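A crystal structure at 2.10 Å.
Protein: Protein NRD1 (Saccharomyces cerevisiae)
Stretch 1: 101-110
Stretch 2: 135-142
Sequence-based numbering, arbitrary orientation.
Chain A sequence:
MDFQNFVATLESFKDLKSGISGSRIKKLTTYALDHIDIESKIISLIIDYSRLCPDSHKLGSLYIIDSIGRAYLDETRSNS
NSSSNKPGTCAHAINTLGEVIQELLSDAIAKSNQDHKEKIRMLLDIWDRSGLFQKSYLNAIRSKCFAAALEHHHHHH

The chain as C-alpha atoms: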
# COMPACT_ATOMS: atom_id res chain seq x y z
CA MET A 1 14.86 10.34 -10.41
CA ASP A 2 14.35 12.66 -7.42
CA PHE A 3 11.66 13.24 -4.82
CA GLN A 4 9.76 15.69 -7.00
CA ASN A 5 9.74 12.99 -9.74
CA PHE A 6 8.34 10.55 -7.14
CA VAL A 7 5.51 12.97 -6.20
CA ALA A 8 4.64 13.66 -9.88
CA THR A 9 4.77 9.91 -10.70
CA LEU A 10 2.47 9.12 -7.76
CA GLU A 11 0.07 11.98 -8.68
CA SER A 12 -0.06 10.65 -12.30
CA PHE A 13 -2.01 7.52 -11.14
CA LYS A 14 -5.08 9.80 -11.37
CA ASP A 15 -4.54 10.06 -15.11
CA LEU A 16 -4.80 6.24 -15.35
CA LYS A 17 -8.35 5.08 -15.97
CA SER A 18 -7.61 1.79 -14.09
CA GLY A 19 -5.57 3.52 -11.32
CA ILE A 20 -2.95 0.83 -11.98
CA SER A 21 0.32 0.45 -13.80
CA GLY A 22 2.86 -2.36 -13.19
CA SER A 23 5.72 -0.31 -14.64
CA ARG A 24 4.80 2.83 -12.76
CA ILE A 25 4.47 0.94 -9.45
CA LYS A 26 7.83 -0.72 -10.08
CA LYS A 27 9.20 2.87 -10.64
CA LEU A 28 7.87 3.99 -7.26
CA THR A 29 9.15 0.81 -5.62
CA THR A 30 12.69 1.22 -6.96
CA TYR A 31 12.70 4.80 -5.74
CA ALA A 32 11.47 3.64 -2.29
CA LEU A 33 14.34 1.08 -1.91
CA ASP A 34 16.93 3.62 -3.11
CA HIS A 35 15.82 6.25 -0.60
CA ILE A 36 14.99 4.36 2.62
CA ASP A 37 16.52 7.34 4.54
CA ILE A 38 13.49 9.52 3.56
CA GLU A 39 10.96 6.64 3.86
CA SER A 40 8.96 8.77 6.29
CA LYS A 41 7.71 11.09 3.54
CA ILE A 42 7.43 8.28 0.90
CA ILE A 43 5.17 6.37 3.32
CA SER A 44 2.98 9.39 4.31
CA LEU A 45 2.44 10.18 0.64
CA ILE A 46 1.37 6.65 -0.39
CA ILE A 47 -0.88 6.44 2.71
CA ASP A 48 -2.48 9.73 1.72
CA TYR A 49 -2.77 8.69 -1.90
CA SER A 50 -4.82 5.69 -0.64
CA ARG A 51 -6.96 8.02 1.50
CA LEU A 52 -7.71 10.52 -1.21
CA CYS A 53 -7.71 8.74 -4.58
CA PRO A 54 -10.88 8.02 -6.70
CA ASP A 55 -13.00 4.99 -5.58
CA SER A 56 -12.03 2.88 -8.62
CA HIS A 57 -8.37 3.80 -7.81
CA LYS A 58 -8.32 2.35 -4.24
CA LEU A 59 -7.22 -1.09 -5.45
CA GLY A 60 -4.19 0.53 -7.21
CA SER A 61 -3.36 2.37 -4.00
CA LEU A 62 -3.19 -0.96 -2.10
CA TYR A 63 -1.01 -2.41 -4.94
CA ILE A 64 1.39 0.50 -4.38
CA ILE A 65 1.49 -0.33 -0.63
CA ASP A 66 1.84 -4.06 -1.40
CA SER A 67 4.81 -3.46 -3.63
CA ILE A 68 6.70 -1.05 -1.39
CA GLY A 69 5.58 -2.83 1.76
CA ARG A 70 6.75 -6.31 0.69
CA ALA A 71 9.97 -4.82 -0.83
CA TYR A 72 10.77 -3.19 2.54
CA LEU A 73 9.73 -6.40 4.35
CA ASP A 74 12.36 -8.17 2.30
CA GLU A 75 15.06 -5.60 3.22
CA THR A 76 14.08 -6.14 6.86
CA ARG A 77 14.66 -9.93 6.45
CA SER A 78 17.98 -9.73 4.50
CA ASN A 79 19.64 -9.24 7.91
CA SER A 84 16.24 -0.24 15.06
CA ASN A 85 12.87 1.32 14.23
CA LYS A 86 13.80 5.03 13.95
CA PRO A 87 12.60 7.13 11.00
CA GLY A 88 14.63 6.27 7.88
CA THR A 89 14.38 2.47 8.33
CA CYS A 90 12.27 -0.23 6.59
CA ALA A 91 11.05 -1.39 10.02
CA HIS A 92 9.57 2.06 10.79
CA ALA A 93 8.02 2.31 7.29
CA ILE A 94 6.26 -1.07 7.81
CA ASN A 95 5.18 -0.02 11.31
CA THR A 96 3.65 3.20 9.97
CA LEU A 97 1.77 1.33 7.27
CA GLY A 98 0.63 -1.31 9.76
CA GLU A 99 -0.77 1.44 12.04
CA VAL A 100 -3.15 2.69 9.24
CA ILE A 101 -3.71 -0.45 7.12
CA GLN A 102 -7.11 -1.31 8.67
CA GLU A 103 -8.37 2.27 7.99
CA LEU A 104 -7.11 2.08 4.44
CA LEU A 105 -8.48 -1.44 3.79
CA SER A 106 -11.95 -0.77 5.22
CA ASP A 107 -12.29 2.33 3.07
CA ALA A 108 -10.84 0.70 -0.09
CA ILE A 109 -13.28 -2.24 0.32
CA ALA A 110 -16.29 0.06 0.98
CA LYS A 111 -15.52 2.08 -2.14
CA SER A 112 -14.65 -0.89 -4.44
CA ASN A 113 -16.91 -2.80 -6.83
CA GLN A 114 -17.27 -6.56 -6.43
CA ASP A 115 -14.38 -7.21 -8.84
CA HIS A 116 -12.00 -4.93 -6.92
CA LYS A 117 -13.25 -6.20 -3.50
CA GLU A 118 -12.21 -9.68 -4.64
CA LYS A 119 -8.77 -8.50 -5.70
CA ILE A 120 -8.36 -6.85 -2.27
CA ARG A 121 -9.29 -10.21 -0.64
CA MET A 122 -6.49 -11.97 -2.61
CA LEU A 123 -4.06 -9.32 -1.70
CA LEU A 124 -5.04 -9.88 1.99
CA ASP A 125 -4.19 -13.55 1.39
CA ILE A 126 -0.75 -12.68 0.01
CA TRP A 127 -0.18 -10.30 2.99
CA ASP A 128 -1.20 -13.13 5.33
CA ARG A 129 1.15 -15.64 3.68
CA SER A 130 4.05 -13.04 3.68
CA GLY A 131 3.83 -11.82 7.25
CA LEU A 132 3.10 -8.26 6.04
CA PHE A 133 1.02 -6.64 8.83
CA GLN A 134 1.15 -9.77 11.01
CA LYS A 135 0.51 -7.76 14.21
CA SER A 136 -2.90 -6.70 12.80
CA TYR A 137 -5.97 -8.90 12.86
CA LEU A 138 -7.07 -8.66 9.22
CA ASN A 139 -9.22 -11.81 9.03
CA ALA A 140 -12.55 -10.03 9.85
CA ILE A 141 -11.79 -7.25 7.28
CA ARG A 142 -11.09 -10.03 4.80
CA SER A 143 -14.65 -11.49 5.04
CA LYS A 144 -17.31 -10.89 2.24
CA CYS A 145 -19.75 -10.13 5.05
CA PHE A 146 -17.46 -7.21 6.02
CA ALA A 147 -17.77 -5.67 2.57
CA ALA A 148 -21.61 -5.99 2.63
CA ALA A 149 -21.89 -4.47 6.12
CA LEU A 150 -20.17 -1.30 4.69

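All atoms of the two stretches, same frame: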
# COMPACT_ATOMS: atom_id res chain seq x y z
N ILE A 101 -3.22 0.49 8.12
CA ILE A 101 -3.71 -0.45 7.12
C ILE A 101 -5.22 -0.86 7.28
O ILE A 101 -5.90 -1.09 6.29
CB ILE A 101 -2.79 -1.70 6.95
CG1 ILE A 101 -2.95 -2.28 5.56
CG2 ILE A 101 -2.99 -2.78 8.06
CD1 ILE A 101 -2.73 -1.29 4.42
N GLN A 102 -5.71 -0.99 8.52
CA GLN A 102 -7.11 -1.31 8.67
C GLN A 102 -8.03 -0.18 8.20
O GLN A 102 -9.06 -0.47 7.55
CB GLN A 102 -7.38 -1.63 10.11
CG GLN A 102 -6.68 -2.90 10.49
CD GLN A 102 -6.81 -3.20 11.96
OE1 GLN A 102 -5.84 -3.11 12.70
NE2 GLN A 102 -8.03 -3.49 12.40
N GLU A 103 -7.68 1.07 8.52
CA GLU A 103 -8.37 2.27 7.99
C GLU A 103 -8.41 2.24 6.45
O GLU A 103 -9.46 2.43 5.80
CB GLU A 103 -7.67 3.56 8.46
CG GLU A 103 -8.14 4.84 7.75
CD GLU A 103 -7.13 5.97 7.83
OE1 GLU A 103 -6.27 5.97 8.77
OE2 GLU A 103 -7.22 6.86 6.93
N LEU A 104 -7.22 2.02 5.88
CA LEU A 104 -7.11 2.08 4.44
C LEU A 104 -7.85 0.92 3.79
O LEU A 104 -8.46 1.12 2.75
CB LEU A 104 -5.62 2.04 3.99
CG LEU A 104 -4.73 3.18 4.48
CD1 LEU A 104 -3.32 2.99 3.80
CD2 LEU A 104 -5.31 4.58 4.25
N LEU A 105 -7.72 -0.28 4.32
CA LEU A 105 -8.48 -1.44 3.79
C LEU A 105 -9.99 -1.30 3.87
O LEU A 105 -10.68 -1.58 2.90
CB LEU A 105 -8.10 -2.73 4.54
CG LEU A 105 -6.73 -3.29 4.14
CD1 LEU A 105 -6.15 -4.23 5.30
CD2 LEU A 105 -6.78 -3.99 2.76
N SER A 106 -10.51 -0.91 5.05
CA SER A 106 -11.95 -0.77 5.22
C SER A 106 -12.51 0.20 4.20
O SER A 106 -13.53 -0.09 3.59
CB SER A 106 -12.33 -0.36 6.66
OG SER A 106 -11.77 -1.35 7.53
N ASP A 107 -11.85 1.35 4.04
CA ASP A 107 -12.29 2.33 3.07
C ASP A 107 -12.15 1.82 1.62
O ASP A 107 -13.05 2.02 0.82
CB ASP A 107 -11.51 3.65 3.21
CG ASP A 107 -12.18 4.80 2.51
OD1 ASP A 107 -13.43 4.91 2.63
OD2 ASP A 107 -11.48 5.64 1.90
N ALA A 108 -11.03 1.20 1.28
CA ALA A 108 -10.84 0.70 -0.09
C ALA A 108 -11.94 -0.30 -0.43
O ALA A 108 -12.51 -0.23 -1.53
CB ALA A 108 -9.43 0.07 -0.26
N ILE A 109 -12.26 -1.21 0.53
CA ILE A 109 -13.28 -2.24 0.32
C ILE A 109 -14.65 -1.60 0.13
O ILE A 109 -15.37 -1.93 -0.84
CB ILE A 109 -13.27 -3.29 1.43
CG1 ILE A 109 -12.04 -4.20 1.25
CG2 ILE A 109 -14.56 -4.12 1.41
CD1 ILE A 109 -11.68 -5.03 2.54
N ALA A 110 -14.99 -0.65 0.99
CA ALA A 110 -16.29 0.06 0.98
C ALA A 110 -16.49 0.84 -0.35
O ALA A 110 -17.58 1.03 -0.83
CB ALA A 110 -16.36 1.04 2.16
N LYS A 135 0.91 -8.19 12.88
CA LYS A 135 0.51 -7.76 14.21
C LYS A 135 -1.00 -7.41 14.21
O LYS A 135 -1.64 -7.39 15.26
CB LYS A 135 1.24 -6.48 14.63
CG LYS A 135 2.66 -6.62 15.08
CD LYS A 135 3.16 -5.26 15.55
CE LYS A 135 4.64 -5.32 15.96
NZ LYS A 135 4.95 -4.29 17.00
N SER A 136 -1.50 -7.09 13.03
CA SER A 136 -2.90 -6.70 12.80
C SER A 136 -3.82 -7.89 12.56
O SER A 136 -3.48 -8.79 11.86
CB SER A 136 -3.01 -5.82 11.59
OG SER A 136 -2.44 -4.59 11.91
N TYR A 137 -4.99 -7.88 13.20
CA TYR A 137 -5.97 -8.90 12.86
C TYR A 137 -6.72 -8.40 11.63
O TYR A 137 -7.45 -7.43 11.70
CB TYR A 137 -6.91 -9.15 14.03
CG TYR A 137 -7.97 -10.20 13.72
CD1 TYR A 137 -7.59 -11.53 13.50
CD2 TYR A 137 -9.35 -9.86 13.69
CE1 TYR A 137 -8.53 -12.51 13.25
CE2 TYR A 137 -10.32 -10.85 13.45
CZ TYR A 137 -9.89 -12.17 13.22
OH TYR A 137 -10.78 -13.16 12.99
N LEU A 138 -6.53 -9.07 10.49
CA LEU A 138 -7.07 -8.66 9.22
C LEU A 138 -8.15 -9.67 8.73
O LEU A 138 -8.75 -9.44 7.68
CB LEU A 138 -5.95 -8.55 8.12
CG LEU A 138 -4.95 -7.38 8.41
CD1 LEU A 138 -4.00 -7.16 7.23
CD2 LEU A 138 -5.64 -6.03 8.76
N ASN A 139 -8.36 -10.75 9.48
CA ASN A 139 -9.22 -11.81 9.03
C ASN A 139 -10.74 -11.44 8.99
O ASN A 139 -11.49 -12.05 8.23
CB ASN A 139 -8.94 -13.06 9.84
CG ASN A 139 -9.77 -14.28 9.42
OD1 ASN A 139 -10.55 -14.82 10.23
ND2 ASN A 139 -9.56 -14.76 8.21
N ALA A 140 -11.16 -10.52 9.84
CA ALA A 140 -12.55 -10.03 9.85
C ALA A 140 -12.76 -9.05 8.65
O ALA A 140 -13.72 -9.21 7.92
CB ALA A 140 -12.90 -9.36 11.18
N ILE A 141 -11.80 -8.16 8.42
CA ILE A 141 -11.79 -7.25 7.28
C ILE A 141 -11.83 -8.04 5.96
O ILE A 141 -12.52 -7.66 5.03
CB ILE A 141 -10.58 -6.29 7.34
CG1 ILE A 141 -10.75 -5.33 8.49
CG2 ILE A 141 -10.38 -5.53 6.01
CD1 ILE A 141 -9.42 -4.60 8.85
N ARG A 142 -11.12 -9.16 5.94
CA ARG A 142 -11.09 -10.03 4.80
C ARG A 142 -12.47 -10.64 4.44
O ARG A 142 -12.72 -10.99 3.29
CB ARG A 142 -10.05 -11.14 5.06
CG ARG A 142 -9.66 -11.97 3.86
CD ARG A 142 -9.77 -13.41 4.22
NE ARG A 142 -9.34 -14.31 3.14
CZ ARG A 142 -9.61 -15.62 3.08
NH1 ARG A 142 -10.32 -16.22 4.03
NH2 ARG A 142 -9.16 -16.35 2.05
O HOH W 1 -5.82 -5.50 14.77

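The contact between these stretches is mainly apolar: one face of the helix 101-110 receives side chains from the segment 135-142, and no direct hydrogen bond joins the two. Ile 141 is the centerpiece, with the largest area covered by the other stretch. Its CA-to-CB bond points toward the helix, and with chi1 m and chi2 t its branches spread along the helix surface. CD1 lies 3.6 Å from CG of Gln 102, while CG2 packs 3.9 Å from CB of Leu 105 and 3.7 Å from CD1 of Ile 109. A beta-branched residue suits this place because its two arms reach different helical turns at once.

Leu 105 and Ile 109, one turn apart, both point toward the second stretch and share the m, t conformation. Both are buried in the structure, as are Ile 101 and Ile 141, and their purely hydrocarbon side chains leave no polar group there needing a partner. The CA-to-CB bond of Leu 105 sets CB against CG2 of Ile 141, and its m, t rotamer carries CD1 to 3.9 Å from CD2 of Leu 138. Leu 138 starts sideways, but its m, t rotamer brings its end nearer, so that CD2 also lies 3.7 Å from CG of Gln 102 and 4.3 Å from CG2 of Ile 101. Ile 101 begins toward the partner, yet its end leads away; its CG2 methyl makes the contact.

Gln 102 suits an exposed position because it is apolar along its stem and polar at its tip. Chi1 m and chi2 t extend the chain, laying CG against Leu 138 and Ile 141 and carrying the amide onward. There water 1 donates to OE1 of Gln 102, the water O lying 3.2 Å from OE1, and accepts from N of Tyr 137, that same water O 3.0 Å from N, bridging the stretches. Ser 106, with chi1 m, turns OG back to donate to O of Gln 102 at 2.8 Å; its hydroxyl is thus satisfied within the helix, although OG lies 4.2 Å from CG1 of Ile 141.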